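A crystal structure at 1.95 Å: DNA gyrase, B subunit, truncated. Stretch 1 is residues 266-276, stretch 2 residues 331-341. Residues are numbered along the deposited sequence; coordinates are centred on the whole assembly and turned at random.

Stretch 1 266-276: GAHVKGVTQAL
Stretch 2, residues 331-341: AIRKQLQPLFI

Two helices of one chain, 267-276 and 331-341, pack at a crossing angle of -33°, their N-to-C directions running roughly the same way and their axes approaching to 7.6 Å. G266 (phi/psi 121/-155) occupies the N-cap position of the first, and the helical residues that follow keep phi between -54° and -73° and psi between -35° and -50°. The second helix is kinked at P338, whose nitrogen has no hydrogen to donate to the preceding turn; L336, two residues before it, has phi/psi of -92/-29. The register is set by two close backbone pairs, G271 with R333 (CA to CA 4.6 Å) and A275 with Q337 (CA to CA 4.3 Å). No hydrogen bond crosses the interface, which buries 497 Å², both sides summed, and rests largely on apolar packing.

A275 has the most surface covered. Its methyl group is a knob in a hole formed by R333, L336, Q337 and F340: A275 CB lies 3.8 Å from L336 CB, 3.9 Å from F340 CD2, 4.0 Å from R333 CG and 4.1 Å from Q337 CB. Its carbonyl is also in contact, with A275 O 3.5 Å from Q337 CG. Q337 (chi1 t, chi2 t, chi3 -66°) accepts a weak hydrogen bond at OE1 from R333 NH2 of the same helix, R333 NH2 to Q337 OE1 3.2 Å.

F340 buries nearly as much. Its CA-to-CB bond points toward the first helix, and chi1 of -93° and chi2 of -56° place the ring beside V272, A275 and L276. L276, with chi1 t and chi2 p, sets its CD1 over one face of the ring, 4.0 Å from the F340 centroid and 20° off the normal, a CH-pi contact. V272 (chi1 t) reaches the same ring with CG1, 4.3 Å from F340 CZ, while its CG2 lies 3.9 Å from L336 CD1; L336 is an m, t rotamer.

I332, chi1 m and chi2 t, fills the N-terminal part of the contact. Its CG2 sits 3.6 Å from G271 C and 3.9 Å from V272 CG2, and its CD1 extends back to 3.5 Å from H268 O. The absence of a side chain at G271 permits this approach: an ideal CB there would point toward the second helix and fall 2.6 Å from I332 CB, a clash. R333 CA also lies 3.6 Å from G271 O, a CA-H...O contact with an angle of 127° at the hydrogen.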

ATOM      1  N   GLY A 266       2.697  -1.168 -16.713  1.00 28.64           N
ATOM      2  CA  GLY A 266       2.624   0.181 -17.250  1.00 30.08           C
ATOM      3  C   GLY A 266       3.950   0.912 -17.219  1.00 32.16           C
ATOM      4  O   GLY A 266       5.018   0.295 -17.197  1.00 31.10           O
ATOM      5  N   ALA A 267       3.873   2.237 -17.183  1.00 31.54           N
ATOM      6  CA  ALA A 267       5.027   3.090 -17.455  1.00 30.54           C
ATOM      7  C   ALA A 267       6.169   2.936 -16.443  1.00 30.64           C
ATOM      8  O   ALA A 267       7.334   3.034 -16.818  1.00 30.10           O
ATOM      9  CB  ALA A 267       4.582   4.554 -17.530  1.00 29.58           C
ATOM     10  N   HIS A 268       5.828   2.708 -15.171  1.00 27.52           N
ATOM     11  CA  HIS A 268       6.837   2.518 -14.127  1.00 29.00           C
ATOM     12  C   HIS A 268       7.662   1.253 -14.417  1.00 30.92           C
ATOM     13  O   HIS A 268       8.899   1.279 -14.399  1.00 31.27           O
ATOM     14  CB  HIS A 268       6.202   2.480 -12.712  1.00 27.80           C
ATOM     15  CG  HIS A 268       5.030   1.545 -12.581  1.00 26.19           C
ATOM     16  ND1 HIS A 268       4.650   0.987 -11.376  1.00 28.78           N
ATOM     17  CD2 HIS A 268       4.145   1.086 -13.498  1.00 21.04           C
ATOM     18  CE1 HIS A 268       3.579   0.232 -11.554  1.00 21.79           C
ATOM     19  NE2 HIS A 268       3.251   0.279 -12.833  1.00 29.56           N
ATOM     20  N   VAL A 269       6.972   0.172 -14.758  1.00 30.26           N
ATOM     21  CA  VAL A 269       7.616  -1.092 -15.059  1.00 31.24           C
ATOM     22  C   VAL A 269       8.396  -1.016 -16.377  1.00 34.47           C
ATOM     23  O   VAL A 269       9.563  -1.427 -16.437  1.00 34.41           O
ATOM     24  CB  VAL A 269       6.572  -2.210 -15.086  1.00 32.31           C
ATOM     25  CG1 VAL A 269       7.116  -3.507 -15.712  1.00 31.19           C
ATOM     26  CG2 VAL A 269       6.019  -2.452 -13.665  1.00 25.12           C
ATOM     27  N   LYS A 270       7.767  -0.487 -17.434  1.00 32.68           N
ATOM     28  CA  LYS A 270       8.442  -0.386 -18.718  1.00 33.21           C
ATOM     29  C   LYS A 270       9.714   0.455 -18.664  1.00 32.23           C
ATOM     30  O   LYS A 270      10.684   0.141 -19.334  1.00 33.14           O
ATOM     31  CB  LYS A 270       7.499   0.136 -19.806  1.00 33.90           C
ATOM     32  CG  LYS A 270       6.732  -0.982 -20.519  1.00 42.54           C
ATOM     33  CD  LYS A 270       7.415  -1.426 -21.814  1.00 52.86           C
ATOM     34  CE  LYS A 270       7.332  -0.324 -22.874  1.00 60.10           C
ATOM     35  NZ  LYS A 270       7.401  -0.837 -24.281  1.00 60.93           N
ATOM     36  N   GLY A 271       9.727   1.514 -17.869  1.00 31.50           N
ATOM     37  CA  GLY A 271      10.967   2.258 -17.664  1.00 30.89           C
ATOM     38  C   GLY A 271      12.101   1.345 -17.195  1.00 34.59           C
ATOM     39  O   GLY A 271      13.257   1.455 -17.659  1.00 32.48           O
ATOM     40  N   VAL A 272      11.776   0.441 -16.276  1.00 33.24           N
ATOM     41  CA  VAL A 272      12.775  -0.428 -15.666  1.00 33.03           C
ATOM     42  C   VAL A 272      13.221  -1.488 -16.654  1.00 32.37           C
ATOM     43  O   VAL A 272      14.404  -1.709 -16.823  1.00 34.85           O
ATOM     44  CB  VAL A 272      12.287  -1.084 -14.338  1.00 33.44           C
ATOM     45  CG1 VAL A 272      13.352  -2.101 -13.786  1.00 30.72           C
ATOM     46  CG2 VAL A 272      11.993  -0.004 -13.278  1.00 29.64           C
ATOM     47  N   THR A 273      12.278  -2.155 -17.303  1.00 33.92           N
ATOM     48  CA  THR A 273      12.646  -3.256 -18.161  1.00 35.44           C
ATOM     49  C   THR A 273      13.381  -2.744 -19.403  1.00 37.41           C
ATOM     50  O   THR A 273      14.319  -3.390 -19.882  1.00 36.75           O
ATOM     51  CB  THR A 273      11.443  -4.095 -18.573  1.00 36.74           C
ATOM     52  OG1 THR A 273      10.546  -3.289 -19.340  1.00 36.62           O
ATOM     53  CG2 THR A 273      10.718  -4.646 -17.341  1.00 36.58           C
ATOM     54  N   GLN A 274      12.988  -1.573 -19.897  1.00 36.21           N
ATOM     55  CA  GLN A 274      13.673  -0.979 -21.039  1.00 37.21           C
ATOM     56  C   GLN A 274      15.099  -0.593 -20.685  1.00 36.18           C
ATOM     57  O   GLN A 274      16.024  -0.787 -21.494  1.00 35.78           O
ATOM     58  CB  GLN A 274      12.890   0.215 -21.605  1.00 37.71           C
ATOM     59  CG  GLN A 274      11.612  -0.222 -22.367  1.00 41.12           C
ATOM     60  CD  GLN A 274      11.919  -1.080 -23.609  1.00 46.48           C
ATOM     61  OE1 GLN A 274      11.721  -2.303 -23.614  1.00 44.55           O
ATOM     62  NE2 GLN A 274      12.424  -0.434 -24.653  1.00 47.88           N
ATOM     63  N   ALA A 275      15.281  -0.053 -19.483  1.00 34.81           N
ATOM     64  CA  ALA A 275      16.607   0.304 -18.985  1.00 35.69           C
ATOM     65  C   ALA A 275      17.513  -0.928 -18.854  1.00 35.78           C
ATOM     66  O   ALA A 275      18.682  -0.875 -19.227  1.00 35.19           O
ATOM     67  CB  ALA A 275      16.494   1.042 -17.644  1.00 34.87           C
ATOM     68  N   LEU A 276      16.965  -2.035 -18.344  1.00 36.62           N
ATOM     69  CA  LEU A 276      17.744  -3.270 -18.144  1.00 37.66           C
ATOM     70  C   LEU A 276      18.073  -3.977 -19.467  1.00 41.44           C
ATOM     71  O   LEU A 276      19.232  -4.347 -19.719  1.00 41.68           O
ATOM     72  CB  LEU A 276      17.004  -4.243 -17.216  1.00 36.73           C
ATOM     73  CG  LEU A 276      17.666  -5.596 -16.887  1.00 35.76           C
ATOM     74  CD1 LEU A 276      19.094  -5.450 -16.349  1.00 35.25           C
ATOM     75  CD2 LEU A 276      16.819  -6.384 -15.922  1.00 35.31           C
ATOM     76  N   ALA A 331      11.752   8.972 -18.177  1.00 31.89           N
ATOM     77  CA  ALA A 331      12.470   9.483 -16.989  1.00 31.96           C
ATOM     78  C   ALA A 331      13.154   8.385 -16.190  1.00 32.10           C
ATOM     79  O   ALA A 331      14.286   8.572 -15.733  1.00 31.33           O
ATOM     80  CB  ALA A 331      11.544  10.241 -16.089  1.00 31.94           C
ATOM     81  N   ILE A 332      12.447   7.265 -15.994  1.00 29.90           N
ATOM     82  CA  ILE A 332      12.988   6.078 -15.310  1.00 30.40           C
ATOM     83  C   ILE A 332      14.084   5.422 -16.143  1.00 33.20           C
ATOM     84  O   ILE A 332      15.147   5.107 -15.608  1.00 34.12           O
ATOM     85  CB  ILE A 332      11.886   5.032 -15.042  1.00 29.46           C
ATOM     86  CG1 ILE A 332      10.863   5.568 -14.029  1.00 27.86           C
ATOM     87  CG2 ILE A 332      12.470   3.689 -14.550  1.00 32.73           C
ATOM     88  CD1 ILE A 332       9.702   4.621 -13.838  1.00 26.61           C
ATOM     89  N   ARG A 333      13.827   5.230 -17.441  1.00 32.37           N
ATOM     90  CA  ARG A 333      14.811   4.609 -18.319  1.00 34.94           C
ATOM     91  C   ARG A 333      16.112   5.396 -18.354  1.00 36.93           C
ATOM     92  O   ARG A 333      17.185   4.804 -18.232  1.00 37.80           O
ATOM     93  CB  ARG A 333      14.288   4.382 -19.743  1.00 35.75           C
ATOM     94  CG  ARG A 333      15.200   3.433 -20.569  1.00 36.07           C
ATOM     95  CD  ARG A 333      15.071   3.634 -22.080  1.00 42.05           C
ATOM     96  NE  ARG A 333      15.326   5.025 -22.440  1.00 41.42           N
ATOM     97  CZ  ARG A 333      16.529   5.598 -22.458  1.00 47.72           C
ATOM     98  NH1 ARG A 333      16.643   6.877 -22.777  1.00 42.91           N
ATOM     99  NH2 ARG A 333      17.622   4.904 -22.146  1.00 49.42           N
ATOM    100  N   LYS A 334      16.014   6.721 -18.469  1.00 36.61           N
ATOM    101  CA  LYS A 334      17.189   7.585 -18.466  1.00 39.02           C
ATOM    102  C   LYS A 334      17.954   7.550 -17.157  1.00 37.22           C
ATOM    103  O   LYS A 334      19.188   7.570 -17.158  1.00 36.99           O
ATOM    104  CB  LYS A 334      16.822   9.037 -18.803  1.00 38.50           C
ATOM    105  CG  LYS A 334      16.561   9.256 -20.276  1.00 46.69           C
ATOM    106  CD  LYS A 334      15.841  10.574 -20.543  1.00 55.75           C
ATOM    107  CE  LYS A 334      15.413  10.656 -22.004  1.00 57.43           C
ATOM    108  NZ  LYS A 334      14.947  12.023 -22.334  1.00 60.76           N
ATOM    109  N   GLN A 335      17.233   7.519 -16.043  1.00 33.97           N
ATOM    110  CA  GLN A 335      17.868   7.412 -14.739  1.00 33.03           C
ATOM    111  C   GLN A 335      18.562   6.061 -14.565  1.00 33.57           C
ATOM    112  O   GLN A 335      19.680   5.995 -14.047  1.00 34.67           O
ATOM    113  CB  GLN A 335      16.831   7.581 -13.619  1.00 34.25           C
ATOM    114  CG  GLN A 335      17.403   7.521 -12.193  1.00 33.86           C
ATOM    115  CD  GLN A 335      17.991   8.840 -11.744  1.00 40.93           C
ATOM    116  OE1 GLN A 335      17.892   9.844 -12.450  1.00 42.83           O
ATOM    117  NE2 GLN A 335      18.583   8.853 -10.555  1.00 39.66           N
ATOM    118  N   LEU A 336      17.898   4.985 -14.966  1.00 30.60           N
ATOM    119  CA  LEU A 336      18.367   3.661 -14.568  1.00 31.58           C
ATOM    120  C   LEU A 336      19.322   2.993 -15.545  1.00 34.81           C
ATOM    121  O   LEU A 336      20.156   2.184 -15.133  1.00 31.87           O
ATOM    122  CB  LEU A 336      17.200   2.724 -14.298  1.00 31.56           C
ATOM    123  CG  LEU A 336      16.254   3.136 -13.172  1.00 26.58           C
ATOM    124  CD1 LEU A 336      15.306   1.987 -12.934  1.00 27.94           C
ATOM    125  CD2 LEU A 336      17.034   3.468 -11.895  1.00 29.01           C
ATOM    126  N   GLN A 337      19.194   3.303 -16.835  1.00 36.19           N
ATOM    127  CA  GLN A 337      20.023   2.615 -17.835  1.00 38.83           C
ATOM    128  C   GLN A 337      21.535   2.729 -17.590  1.00 39.18           C
ATOM    129  O   GLN A 337      22.217   1.713 -17.616  1.00 40.23           O
ATOM    130  CB  GLN A 337      19.652   2.999 -19.267  1.00 39.78           C
ATOM    131  CG  GLN A 337      20.258   2.065 -20.300  1.00 41.43           C
ATOM    132  CD  GLN A 337      19.574   2.148 -21.631  1.00 44.50           C
ATOM    133  OE1 GLN A 337      18.405   1.790 -21.760  1.00 46.92           O
ATOM    134  NE2 GLN A 337      20.297   2.612 -22.641  1.00 40.22           N
ATOM    135  N   PRO A 338      22.054   3.945 -17.325  1.00 39.65           N
ATOM    136  CA  PRO A 338      23.491   4.074 -17.018  1.00 40.99           C
ATOM    137  C   PRO A 338      23.906   3.464 -15.667  1.00 41.55           C
ATOM    138  O   PRO A 338      25.039   2.990 -15.530  1.00 40.59           O
ATOM    139  CB  PRO A 338      23.734   5.587 -17.009  1.00 41.64           C
ATOM    140  CG  PRO A 338      22.403   6.230 -16.936  1.00 41.06           C
ATOM    141  CD  PRO A 338      21.373   5.249 -17.385  1.00 40.55           C
ATOM    142  N   LEU A 339      22.998   3.486 -14.691  1.00 37.19           N
ATOM    143  CA  LEU A 339      23.230   2.826 -13.407  1.00 37.48           C
ATOM    144  C   LEU A 339      23.307   1.319 -13.544  1.00 36.62           C
ATOM    145  O   LEU A 339      24.133   0.694 -12.891  1.00 38.79           O
ATOM    146  CB  LEU A 339      22.153   3.206 -12.387  1.00 37.75           C
ATOM    147  CG  LEU A 339      22.056   4.668 -11.937  1.00 38.87           C
ATOM    148  CD1 LEU A 339      20.912   4.853 -10.934  1.00 37.52           C
ATOM    149  CD2 LEU A 339      23.363   5.188 -11.338  1.00 41.71           C
ATOM    150  N   PHE A 340      22.454   0.738 -14.388  1.00 35.15           N
ATOM    151  CA  PHE A 340      22.466  -0.687 -14.650  1.00 35.50           C
ATOM    152  C   PHE A 340      23.781  -1.075 -15.358  1.00 38.81           C
ATOM    153  O   PHE A 340      24.388  -2.091 -15.008  1.00 38.27           O
ATOM    154  CB  PHE A 340      21.310  -1.091 -15.563  1.00 35.51           C
ATOM    155  CG  PHE A 340      20.034  -1.556 -14.851  1.00 35.19           C
ATOM    156  CD1 PHE A 340      20.049  -2.602 -13.939  1.00 30.90           C
ATOM    157  CD2 PHE A 340      18.800  -0.972 -15.181  1.00 32.40           C
ATOM    158  CE1 PHE A 340      18.863  -3.057 -13.341  1.00 35.52           C
ATOM    159  CE2 PHE A 340      17.627  -1.397 -14.597  1.00 33.11           C
ATOM    160  CZ  PHE A 340      17.645  -2.444 -13.668  1.00 33.46           C
ATOM    161  N   ILE A 341      24.181  -0.299 -16.374  1.00 39.49           N
ATOM    162  CA  ILE A 341      25.457  -0.510 -17.099  1.00 39.94           C
ATOM    163  C   ILE A 341      26.655  -0.605 -16.130  1.00 40.94           C
ATOM    164  O   ILE A 341      27.363  -1.610 -16.112  1.00 43.22           O
ATOM    165  CB  ILE A 341      25.700   0.586 -18.186  1.00 39.63           C
ATOM    166  CG1 ILE A 341      24.722   0.399 -19.355  1.00 39.22           C
ATOM    167  CG2 ILE A 341      27.153   0.534 -18.721  1.00 38.08           C
ATOM    168  CD1 ILE A 341      24.727   1.522 -20.376  1.00 39.65           C
TER